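Local structure of putative methylase (Clostridium difficile, 3LDU) at residues 7-12 and 60-65; 142-147 and 156-161. The protein binds GTP in the crystal and is probably an RNA-binding methyltransferase that modifies guanines of ribosomal RNA. All blocks are in the same frame, centred on the assembly; numbering follows the deposited sequence. Where two conformers were deposited one is given.

Contact 1 of 2, residues 7-12 and 60-65; sequences YTLISP and ERVHLK
P12, I10 and H63 bury the most surface where the first strand of the ferredoxin-like domain, 7-12, runs antiparallel to the start of strand 63-70. I10 and H63 form a hydrogen-bonded pair: I10 N donates a hydrogen bond to H63 O at 2.8 Å, along a carbonyl lone pair, and H63 N returns one to I10 O. With CG anti to its carbonyl carbon (chi1 -65°), H63 swings its imidazole toward the C-terminal end of 7-12, where P12 meets the ring at its edge, P12 CD lying 3.6 Å from H63 CD2. The two side chains cross at about a right angle, with P12 CD near the plane of the imidazole. Beyond the regular strand pairing, E60 N bonds almost straight to P12 O (2.9 Å), the donor standing above the carbonyl plane, and S11 OG donates to R61 O at 3.0 Å. At the other end I10 CD1 rests on the methylenes of K65, 3.9 Å from K65 CG. There K65 N donates to T8 O, and water 1 accepts from T8 N and donates to K65 O. On the opposite face L9 CD2 meets L64 CD1 at 3.8 Å. That leucine face is backed by helix 48-55 through I49 and S52; strand 39-44 flanks 7-12 on its other edge, and strand 153-159 flanks 63-70.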
loop_
_atom_site.group_PDB
_atom_site.type_symbol
_atom_site.label_atom_id
_atom_site.label_comp_id
_atom_site.label_asym_id
_atom_site.label_seq_id
_atom_site.Cartn_x
_atom_site.Cartn_y
_atom_site.Cartn_z
ATOM N N TYR A 7 18.423 1.256 11.179
ATOM C CA TYR A 7 17.810 0.047 10.666
ATOM C C TYR A 7 17.935 0.020 9.158
ATOM O O TYR A 7 18.001 1.066 8.510
ATOM C CB TYR A 7 16.315 0.017 10.981
ATOM C CG TYR A 7 15.966 0.007 12.443
ATOM C CD1 TYR A 7 16.449 -0.985 13.281
ATOM C CD2 TYR A 7 15.123 0.968 12.977
ATOM C CE1 TYR A 7 16.122 -1.008 14.612
ATOM C CE2 TYR A 7 14.781 0.952 14.313
ATOM C CZ TYR A 7 15.294 -0.041 15.124
ATOM O OH TYR A 7 14.966 -0.074 16.450
ATOM N N THR A 8 17.951 -1.185 8.603
ATOM C CA THR A 8 17.650 -1.368 7.195
ATOM C C THR A 8 16.268 -1.998 7.117
ATOM O O THR A 8 16.052 -3.078 7.665
ATOM C CB THR A 8 18.673 -2.278 6.514
ATOM O OG1 THR A 8 19.960 -1.661 6.593
ATOM C CG2 THR A 8 18.321 -2.487 5.042
ATOM N N LEU A 9 15.339 -1.306 6.444
ATOM C CA LEU A 9 13.971 -1.777 6.310
ATOM C C LEU A 9 13.687 -2.091 4.855
ATOM O O LEU A 9 14.341 -1.556 3.945
ATOM C CB LEU A 9 12.982 -0.713 6.803
ATOM C CG LEU A 9 13.209 -0.137 8.202
ATOM C CD1 LEU A 9 12.138 0.883 8.567
ATOM C CD2 LEU A 9 13.258 -1.261 9.251
ATOM N N ILE A 10 12.713 -2.967 4.648
ATOM C CA ILE A 10 12.237 -3.292 3.322
ATOM C C ILE A 10 10.721 -3.145 3.267
ATOM O O ILE A 10 9.995 -3.712 4.101
ATOM C CB ILE A 10 12.589 -4.733 2.969
ATOM C CG1 ILE A 10 14.095 -4.962 3.129
ATOM C CG2 ILE A 10 12.127 -5.066 1.527
ATOM C CD1 ILE A 10 14.462 -6.411 3.030
ATOM N N SER A 11 10.238 -2.396 2.282
ATOM C CA SER A 11 8.800 -2.307 2.064
ATOM C C SER A 11 8.410 -2.820 0.696
ATOM O O SER A 11 8.796 -2.253 -0.323
ATOM C CB SER A 11 8.304 -0.880 2.253
ATOM O OG SER A 11 8.283 -0.562 3.633
ATOM N N PRO A 12 7.657 -3.919 0.673
ATOM C CA PRO A 12 7.131 -4.455 -0.575
ATOM C C PRO A 12 6.021 -3.534 -1.071
ATOM O O PRO A 12 5.400 -2.803 -0.289
ATOM C CB PRO A 12 6.532 -5.807 -0.151
ATOM C CG PRO A 12 7.063 -6.078 1.225
ATOM C CD PRO A 12 7.301 -4.748 1.840
ATOM N N GLU A 60 3.055 -2.171 1.332
ATOM C CA GLU A 60 2.146 -3.226 1.772
ATOM C C GLU A 60 2.500 -3.681 3.182
ATOM O O GLU A 60 1.665 -4.252 3.877
ATOM C CB GLU A 60 2.183 -4.428 0.832
ATOM C CG GLU A 60 1.761 -4.109 -0.584
ATOM C CD GLU A 60 0.322 -3.623 -0.673
ATOM O OE1 GLU A 60 -0.551 -4.186 0.024
ATOM O OE2 GLU A 60 0.070 -2.690 -1.466
ATOM N N ARG A 61 3.748 -3.434 3.576
ATOM C CA ARG A 61 4.179 -3.667 4.947
ATOM C C ARG A 61 5.612 -3.205 5.120
ATOM O O ARG A 61 6.216 -2.662 4.193
ATOM C CB ARG A 61 3.992 -5.125 5.386
ATOM C CG ARG A 61 4.612 -6.147 4.461
ATOM C CD ARG A 61 4.446 -7.552 5.021
ATOM N NE ARG A 61 3.046 -7.965 5.105
ATOM C CZ ARG A 61 2.321 -7.940 6.218
ATOM N NH1 ARG A 61 1.054 -8.342 6.197
ATOM N NH2 ARG A 61 2.862 -7.511 7.349
ATOM N N VAL A 62 6.102 -3.287 6.352
ATOM C CA VAL A 62 7.426 -2.778 6.663
ATOM C C VAL A 62 8.196 -3.900 7.342
ATOM O O VAL A 62 7.800 -4.362 8.413
ATOM C CB VAL A 62 7.362 -1.558 7.597
ATOM C CG1 VAL A 62 8.786 -1.125 8.012
ATOM C CG2 VAL A 62 6.602 -0.413 6.925
ATOM N N HIS A 63 9.258 -4.363 6.689
ATOM C CA HIS A 63 10.100 -5.441 7.222
ATOM C C HIS A 63 11.409 -4.903 7.767
ATOM O O HIS A 63 12.028 -4.014 7.186
ATOM C CB HIS A 63 10.454 -6.431 6.110
ATOM C CG HIS A 63 9.282 -7.184 5.557
ATOM N ND1 HIS A 63 8.917 -8.424 6.020
ATOM C CD2 HIS A 63 8.404 -6.869 4.577
ATOM C CE1 HIS A 63 7.856 -8.851 5.352
ATOM N NE2 HIS A 63 7.532 -7.922 4.462
ATOM N N LEU A 64 11.848 -5.470 8.882
ATOM C CA LEU A 64 13.179 -5.201 9.400
ATOM C C LEU A 64 14.132 -6.250 8.813
ATOM O O LEU A 64 13.976 -7.442 9.063
ATOM C CB LEU A 64 13.172 -5.285 10.928
ATOM C CG LEU A 64 14.561 -5.207 11.583
ATOM C CD1 LEU A 64 15.221 -3.861 11.286
ATOM C CD2 LEU A 64 14.448 -5.428 13.078
ATOM N N LYS A 65 15.099 -5.810 8.011
ATOM C CA LYS A 65 16.016 -6.741 7.365
ATOM C C LYS A 65 17.034 -7.249 8.379
ATOM O O LYS A 65 17.662 -6.453 9.085
ATOM C CB LYS A 65 16.751 -6.071 6.224
ATOM C CG LYS A 65 17.495 -7.041 5.326
ATOM C CD LYS A 65 18.180 -6.292 4.200
ATOM C CE LYS A 65 18.986 -7.230 3.318
ATOM N NZ LYS A 65 19.578 -6.503 2.164
HETATM O O HOH W 1 18.520 -3.839 9.736
#

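Contact 2 of 2, residues 142-147 and 156-161; sequences KYPIFV and ISIDTT
Strands 145-150 and 153-159 form an antiparallel beta hairpin in the THUMP domain, and the two segments pair along the part of it remote from the turn. Backbone hydrogen bonds set the register. F146 and S157 are a hydrogen-bonded pair: F146 N points almost straight at S157 O (2.8 Å, 175°), although it stands above that carbonyl plane, and S157 N answers to F146 O within the plane. Further along, D159 N donates to P144 O at 2.9 Å, nearly along the C=O axis, so pairing extends past the strand into the loop before I145. CA-H...O contacts, such as I158 CA to P144 O, supplement these bonds.

Apolar packing occupies the face carrying I145, V147, I156 and I158. I145 touches both isoleucines opposite, through separate branches: its CG2 reaches I156 CG2 at 3.8 Å, and its CD1 lies 3.9 Å from I158 CG1, the two side chains running side by side. I158 CG2, anti to its own backbone N, turns toward the preceding loop and meets Y143 CB at 3.9 Å, near the plane of the tyrosine ring. V147 continues this face onto V114 and V118 of helix 111-129.

The other face is more polar. The F146 ring extends alongside D159, with F146 CE1 3.5 Å from D159 CB and the ring and carboxylate planes 62° apart; H63 packs edge-to-face with the same phenyl group. Water 2 links F146 O to S157 OG. The D159 carboxylate also pairs with R61 and closes an Asx turn, in which T161 N approaches D159 OD1 from above the carboxylate plane at 2.9 Å.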
loop_
_atom_site.group_PDB
_atom_site.type_symbol
_atom_site.label_atom_id
_atom_site.label_comp_id
_atom_site.label_asym_id
_atom_site.label_seq_id
_atom_site.Cartn_x
_atom_site.Cartn_y
_atom_site.Cartn_z
ATOM N N LYS A 142 5.193 -11.611 19.664
ATOM C CA LYS A 142 5.453 -12.267 18.379
ATOM C C LYS A 142 6.359 -11.450 17.448
ATOM O O LYS A 142 6.165 -10.241 17.272
ATOM C CB LYS A 142 4.103 -12.565 17.702
ATOM C CG LYS A 142 4.158 -13.358 16.409
ATOM C CD LYS A 142 2.732 -13.612 15.892
ATOM C CE LYS A 142 2.720 -14.092 14.440
ATOM N NZ LYS A 142 1.364 -14.041 13.804
ATOM N N TYR A 143 7.354 -12.134 16.876
ATOM C CA TYR A 143 8.301 -11.585 15.896
ATOM C C TYR A 143 8.208 -12.453 14.644
ATOM O O TYR A 143 8.928 -13.448 14.526
ATOM C CB TYR A 143 9.736 -11.656 16.462
ATOM C CG TYR A 143 9.959 -10.740 17.644
ATOM C CD1 TYR A 143 10.607 -9.519 17.494
ATOM C CD2 TYR A 143 9.491 -11.079 18.911
ATOM C CE1 TYR A 143 10.803 -8.668 18.592
ATOM C CE2 TYR A 143 9.670 -10.240 19.999
ATOM C CZ TYR A 143 10.327 -9.034 19.831
ATOM O OH TYR A 143 10.503 -8.197 20.912
ATOM N N PRO A 144 7.305 -12.101 13.708
ATOM C CA PRO A 144 7.050 -13.004 12.584
ATOM C C PRO A 144 8.211 -12.955 11.608
ATOM O O PRO A 144 8.596 -11.877 11.167
ATOM C CB PRO A 144 5.773 -12.431 11.941
ATOM C CG PRO A 144 5.201 -11.459 12.986
ATOM C CD PRO A 144 6.419 -10.926 13.689
ATOM N N ILE A 145 8.764 -14.113 11.280
ATOM C CA ILE A 145 9.942 -14.173 10.426
ATOM C C ILE A 145 9.519 -14.402 8.977
ATOM O O ILE A 145 8.708 -15.287 8.691
ATOM C CB ILE A 145 10.888 -15.303 10.883
ATOM C CG1 ILE A 145 11.173 -15.198 12.393
ATOM C CG2 ILE A 145 12.184 -15.288 10.078
ATOM C CD1 ILE A 145 11.919 -13.927 12.825
ATOM N N PHE A 146 10.061 -13.589 8.073
ATOM C CA PHE A 146 9.761 -13.713 6.647
ATOM C C PHE A 146 11.036 -14.083 5.890
ATOM O O PHE A 146 12.096 -13.496 6.132
ATOM C CB PHE A 146 9.214 -12.388 6.109
ATOM C CG PHE A 146 7.727 -12.185 6.334
ATOM C CD1 PHE A 146 7.165 -12.278 7.608
ATOM C CD2 PHE A 146 6.895 -11.872 5.266
ATOM C CE1 PHE A 146 5.798 -12.071 7.799
ATOM C CE2 PHE A 146 5.532 -11.665 5.461
ATOM C CZ PHE A 146 4.989 -11.764 6.724
ATOM N N VAL A 147 10.939 -15.040 4.966
ATOM C CA VAL A 147 12.095 -15.456 4.175
ATOM C C VAL A 147 11.766 -15.255 2.700
ATOM O O VAL A 147 10.687 -15.647 2.252
ATOM C CB VAL A 147 12.449 -16.940 4.401
ATOM C CG1 VAL A 147 13.725 -17.315 3.648
ATOM C CG2 VAL A 147 12.616 -17.232 5.884
ATOM N N ILE A 156 16.351 -12.636 4.950
ATOM C CA ILE A 156 15.522 -12.924 6.106
ATOM C C ILE A 156 15.177 -11.610 6.802
ATOM O O ILE A 156 16.043 -10.753 7.008
ATOM C CB ILE A 156 16.216 -13.903 7.112
ATOM C CG1 ILE A 156 16.556 -15.226 6.427
ATOM C CG2 ILE A 156 15.298 -14.208 8.282
ATOM C CD1 ILE A 156 17.294 -16.201 7.322
ATOM N N SER A 157 13.912 -11.445 7.153
ATOM C CA SER A 157 13.491 -10.226 7.803
ATOM C C SER A 157 12.465 -10.549 8.871
ATOM O O SER A 157 11.976 -11.678 8.955
ATOM C CB SER A 157 12.873 -9.270 6.773
ATOM O OG SER A 157 11.724 -9.861 6.192
ATOM N N ILE A 158 12.149 -9.551 9.690
ATOM C CA ILE A 158 11.064 -9.676 10.659
ATOM C C ILE A 158 9.972 -8.680 10.293
ATOM O O ILE A 158 10.246 -7.507 10.048
ATOM C CB ILE A 158 11.540 -9.404 12.106
ATOM C CG1 ILE A 158 12.839 -10.184 12.393
ATOM C CG2 ILE A 158 10.433 -9.735 13.112
ATOM C CD1 ILE A 158 13.318 -10.105 13.833
ATOM N N ASP A 159 8.737 -9.158 10.240
ATOM C CA ASP A 159 7.589 -8.298 9.954
ATOM C C ASP A 159 7.332 -7.356 11.131
ATOM O O ASP A 159 7.157 -7.822 12.261
ATOM C CB ASP A 159 6.365 -9.177 9.698
ATOM C CG ASP A 159 5.094 -8.369 9.508
ATOM O OD1 ASP A 159 5.200 -7.205 9.092
ATOM O OD2 ASP A 159 3.997 -8.907 9.768
ATOM N N THR A 160 7.318 -6.046 10.882
ATOM C CA THR A 160 7.080 -5.064 11.948
ATOM C C THR A 160 5.625 -4.608 11.962
ATOM O O THR A 160 5.205 -3.865 12.854
ATOM C CB THR A 160 7.974 -3.804 11.814
ATOM O OG1 THR A 160 7.526 -3.007 10.709
ATOM C CG2 THR A 160 9.435 -4.174 11.600
ATOM N N THR A 161 4.864 -5.069 10.970
ATOM C CA THR A 161 3.525 -4.528 10.694
ATOM C C THR A 161 2.365 -5.344 11.273
ATOM O O THR A 161 1.557 -4.825 12.034
ATOM C CB THR A 161 3.342 -4.377 9.176
ATOM O OG1 THR A 161 4.366 -3.514 8.674
ATOM C CG2 THR A 161 1.964 -3.795 8.870
HETATM O O HOH W 2 12.404 -11.367 3.931
#

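From the N terminus, strand 7-12 leads through helix 18-27, strands 31-36 and 39-44 and helix 48-55 before contact 1 closes this long excursion at 60-65. Contact 2 opens only later and closes the much shorter hairpin connection between 142-147 and 156-161, so the two follow in series and neither nest nor cross. They nevertheless meet side by side in one seven-stranded sheet, because strands 63-70 and 153-159 are neighbours: L64 N probably bonds to I158 O (2.8 Å) and V62 O to T160 OG1 (2.7 Å). The ferredoxin-like and THUMP regions are thereby joined through a continuous sheet.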